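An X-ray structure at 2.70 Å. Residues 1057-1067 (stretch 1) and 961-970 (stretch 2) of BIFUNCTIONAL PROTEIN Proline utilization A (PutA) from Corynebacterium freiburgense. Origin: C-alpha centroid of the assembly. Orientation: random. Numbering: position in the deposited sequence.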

# COMPACT_ATOMS: atom_id res chain seq x y z
N LYS A 1057 -25.46 6.50 -0.32
CA LYS A 1057 -24.48 5.42 -0.32
C LYS A 1057 -23.11 6.02 -0.05
O LYS A 1057 -22.63 6.87 -0.81
CB LYS A 1057 -24.49 4.70 -1.67
CG LYS A 1057 -25.78 4.01 -2.06
CD LYS A 1057 -25.60 3.35 -3.42
CE LYS A 1057 -25.26 4.41 -4.45
NZ LYS A 1057 -25.48 4.00 -5.88
N GLU A 1058 -22.46 5.57 1.02
CA GLU A 1058 -21.14 6.10 1.33
C GLU A 1058 -20.13 5.61 0.29
O GLU A 1058 -20.28 4.52 -0.27
CB GLU A 1058 -20.71 5.64 2.73
CG GLU A 1058 -21.66 6.10 3.82
CD GLU A 1058 -21.29 5.60 5.21
OE1 GLU A 1058 -22.05 5.89 6.17
OE2 GLU A 1058 -20.26 4.89 5.32
N GLN A 1059 -19.10 6.44 0.03
CA GLN A 1059 -18.06 6.08 -0.93
C GLN A 1059 -16.72 6.73 -0.61
O GLN A 1059 -16.65 7.93 -0.34
CB GLN A 1059 -18.46 6.48 -2.36
CG GLN A 1059 -17.41 6.20 -3.42
CD GLN A 1059 -17.81 6.67 -4.79
OE1 GLN A 1059 -18.00 7.87 -5.01
NE2 GLN A 1059 -17.92 5.74 -5.73
N ALA A 1060 -15.65 5.94 -0.72
CA ALA A 1060 -14.28 6.42 -0.58
C ALA A 1060 -13.60 6.46 -1.94
O ALA A 1060 -13.62 5.46 -2.66
CB ALA A 1060 -13.48 5.52 0.36
N VAL A 1061 -13.02 7.61 -2.29
CA VAL A 1061 -12.29 7.77 -3.56
C VAL A 1061 -10.85 8.13 -3.23
O VAL A 1061 -10.57 9.23 -2.75
CB VAL A 1061 -12.91 8.83 -4.47
CG1 VAL A 1061 -12.27 8.76 -5.85
CG2 VAL A 1061 -14.42 8.65 -4.56
N SER A 1062 -9.93 7.21 -3.55
CA SER A 1062 -8.51 7.35 -3.25
C SER A 1062 -7.75 7.51 -4.55
O SER A 1062 -7.83 6.63 -5.41
CB SER A 1062 -8.01 6.14 -2.47
OG SER A 1062 -6.63 6.27 -2.23
N THR A 1063 -7.04 8.64 -4.70
CA THR A 1063 -6.33 9.01 -5.93
C THR A 1063 -4.87 9.36 -5.65
O THR A 1063 -4.57 10.25 -4.84
CB THR A 1063 -6.96 10.23 -6.61
OG1 THR A 1063 -8.36 9.99 -6.86
CG2 THR A 1063 -6.23 10.55 -7.91
N THR A 1064 -3.96 8.69 -6.35
CA THR A 1064 -2.56 9.07 -6.30
C THR A 1064 -2.42 10.50 -6.80
O THR A 1064 -3.06 10.87 -7.79
CB THR A 1064 -1.71 8.08 -7.12
OG1 THR A 1064 -1.92 6.78 -6.59
CG2 THR A 1064 -0.20 8.38 -7.02
N ASN A 1065 -1.64 11.32 -6.09
CA ASN A 1065 -1.53 12.74 -6.38
C ASN A 1065 -0.27 13.10 -7.15
O ASN A 1065 -0.22 14.18 -7.76
CB ASN A 1065 -1.50 13.55 -5.09
CG ASN A 1065 -2.85 13.91 -4.60
OD1 ASN A 1065 -3.78 14.09 -5.39
ND2 ASN A 1065 -2.99 14.03 -3.29
N HIS A 1066 0.72 12.22 -7.16
CA HIS A 1066 2.05 12.52 -7.65
C HIS A 1066 2.32 11.75 -8.93
O HIS A 1066 1.66 10.75 -9.23
CB HIS A 1066 3.07 12.19 -6.55
CG HIS A 1066 3.04 10.76 -6.12
ND1 HIS A 1066 3.79 9.78 -6.73
CD2 HIS A 1066 2.31 10.13 -5.16
CE1 HIS A 1066 3.54 8.61 -6.16
NE2 HIS A 1066 2.64 8.80 -5.21
N ARG A 1067 3.29 12.24 -9.71
CA ARG A 1067 3.84 11.54 -10.88
C ARG A 1067 5.30 11.21 -10.58
O ARG A 1067 6.19 12.04 -10.81
CB ARG A 1067 3.71 12.37 -12.17
CG ARG A 1067 4.34 11.73 -13.42
CD ARG A 1067 3.32 10.89 -14.22
NE ARG A 1067 3.95 9.97 -15.17
CZ ARG A 1067 4.04 8.65 -15.00
NH1 ARG A 1067 3.54 8.08 -13.91
NH2 ARG A 1067 4.64 7.92 -15.94
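Stretch 2 961-970: GLRCESNVFR

Stretch 2 enters as a loop, becomes an extended strand at Glu965 and runs antiparallel to strand 1057-1064. The N-to-C directions differ by 172° and the axes approach to 4.7 Å, so the two strands are neighbours in a sheet, and together the stretches bury 757 Å².

Gly961 makes no contact with stretch 1; its positive phi of 68° is a conformation that glycine adopts readily. Leu962 barely touches the other stretch, and the side chain of Arg963 leads away from it into an exposed position, as suits a long charged chain. The backbone of Arg963 nevertheless takes part, its O accepting a hydrogen bond from Asn1065 ND2 at 3.0 Å. Cys964, with phi/psi of -84/-9°, is not yet extended. Its O accepts a hydrogen bond from Asn1065 N at 2.8 Å and also lies at the edge of the His1066 ring, 3.2 Å from CD2. The small cysteine side chain fits beside that ring, with CB 3.5 Å from His1066 CD2.

From Glu965 onward, hydrogen-bonded and non-hydrogen-bonded pairs alternate. Glu965 faces Thr1064 in a non-hydrogen-bonded pair, CA to CA 4.6 Å, and its OE1 accepts a hydrogen bond from Asn967 ND2 at 3.0 Å, linking two side chains on the same face of the sheet. Ser966 pairs with Thr1063 through two hydrogen bonds of 2.9 Å, Ser966 N to Thr1063 O and Thr1063 N to Ser966 O; the small serine side chain sits close against its partner, Ser966 CB 4.4 Å from Thr1063 CB.

Asn967 lies opposite Ser1062, their CA atoms 4.5 Å apart. Its amide can serve both neighbours at once: ND2 donates to Glu965, while OD1 accepts from Ser1062 OG at 2.7 Å. Val968 returns to the face of Ser966. Its N and O bond to Val1061 O and N, each at 2.9 Å, and the beta-branched side chains, well suited to extended backbone, meet with Val968 CB 4.4 Å from Val1061 CB.

Phe969 sits across from Ala1060, CA to CA 4.8 Å. The end of its side chain comes nearer to stretch 1, with CZ 3.9 Å from Glu1058 OE2, which lies at the ring edge. Arg970 ends the stretch with backbone hydrogen bonds from its N to Gln1059 O (2.9 Å) and from Gln1059 N to its O (2.8 Å). Its guanidinium adds a fork: NE and NH2 of Arg970 both donate to Gln1059 OE1, at 2.7 and 2.9 Å, so one amide oxygen receives two N-H groups near the guanidinium plane.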

# COMPACT_ATOMS: atom_id res chain seq x y z
N GLY A 961 -5.56 14.02 4.81
CA GLY A 961 -4.83 15.16 4.31
C GLY A 961 -3.42 14.92 3.86
O GLY A 961 -2.63 15.87 3.85
N LEU A 962 -3.09 13.70 3.41
CA LEU A 962 -1.76 13.37 2.91
C LEU A 962 -1.41 14.21 1.68
O LEU A 962 -2.28 14.52 0.88
CB LEU A 962 -1.67 11.91 2.49
CG LEU A 962 -2.04 10.85 3.51
CD1 LEU A 962 -1.82 9.46 2.95
CD2 LEU A 962 -1.22 11.05 4.69
N ARG A 963 -0.12 14.55 1.52
CA ARG A 963 0.30 15.23 0.29
C ARG A 963 0.19 14.31 -0.93
O ARG A 963 -0.42 14.68 -1.94
CB ARG A 963 1.72 15.77 0.45
CG ARG A 963 1.80 17.23 0.95
CD ARG A 963 3.13 17.58 1.68
NE ARG A 963 3.21 16.95 3.01
CZ ARG A 963 4.05 15.97 3.36
NH1 ARG A 963 4.01 15.47 4.60
NH2 ARG A 963 4.94 15.49 2.48
N CYS A 964 0.70 13.08 -0.84
CA CYS A 964 0.88 12.28 -2.05
C CYS A 964 -0.38 11.52 -2.48
O CYS A 964 -0.40 10.93 -3.57
CB CYS A 964 2.00 11.26 -1.83
SG CYS A 964 1.55 10.07 -0.56
N GLU A 965 -1.42 11.50 -1.66
CA GLU A 965 -2.59 10.70 -1.97
C GLU A 965 -3.83 11.41 -1.46
O GLU A 965 -3.97 11.66 -0.26
CB GLU A 965 -2.45 9.32 -1.34
CG GLU A 965 -3.57 8.38 -1.64
CD GLU A 965 -3.29 7.01 -1.09
OE1 GLU A 965 -3.52 6.77 0.12
OE2 GLU A 965 -2.79 6.17 -1.89
N SER A 966 -4.74 11.74 -2.38
CA SER A 966 -6.05 12.28 -2.03
C SER A 966 -6.96 11.15 -1.56
O SER A 966 -7.16 10.17 -2.28
CB SER A 966 -6.66 12.99 -3.23
OG SER A 966 -7.99 13.33 -2.93
N ASN A 967 -7.50 11.27 -0.35
CA ASN A 967 -8.39 10.24 0.19
C ASN A 967 -9.71 10.90 0.61
O ASN A 967 -9.78 11.51 1.69
CB ASN A 967 -7.71 9.49 1.32
CG ASN A 967 -6.54 8.62 0.82
OD1 ASN A 967 -6.76 7.62 0.14
ND2 ASN A 967 -5.31 8.99 1.17
N VAL A 968 -10.75 10.73 -0.22
CA VAL A 968 -12.03 11.44 -0.12
C VAL A 968 -13.13 10.54 0.42
O VAL A 968 -13.26 9.38 0.02
CB VAL A 968 -12.41 12.02 -1.50
CG1 VAL A 968 -13.81 12.50 -1.52
CG2 VAL A 968 -11.48 13.17 -1.84
N PHE A 969 -13.94 11.08 1.33
CA PHE A 969 -15.10 10.40 1.89
C PHE A 969 -16.34 11.21 1.51
O PHE A 969 -16.46 12.37 1.90
CB PHE A 969 -15.00 10.28 3.41
CG PHE A 969 -16.16 9.57 4.03
CD1 PHE A 969 -16.23 8.19 4.00
CD2 PHE A 969 -17.20 10.29 4.63
CE1 PHE A 969 -17.32 7.54 4.56
CE2 PHE A 969 -18.29 9.64 5.19
CZ PHE A 969 -18.36 8.26 5.14
N ARG A 970 -17.23 10.60 0.73
CA ARG A 970 -18.35 11.34 0.21
C ARG A 970 -19.58 10.45 0.20
O ARG A 970 -19.50 9.22 0.30
CB ARG A 970 -18.08 11.90 -1.21
CG ARG A 970 -17.87 10.87 -2.29
CD ARG A 970 -17.54 11.52 -3.63
NE ARG A 970 -17.58 10.56 -4.73
CZ ARG A 970 -17.59 10.90 -6.02
NH1 ARG A 970 -17.60 12.18 -6.37
NH2 ARG A 970 -17.61 9.96 -6.96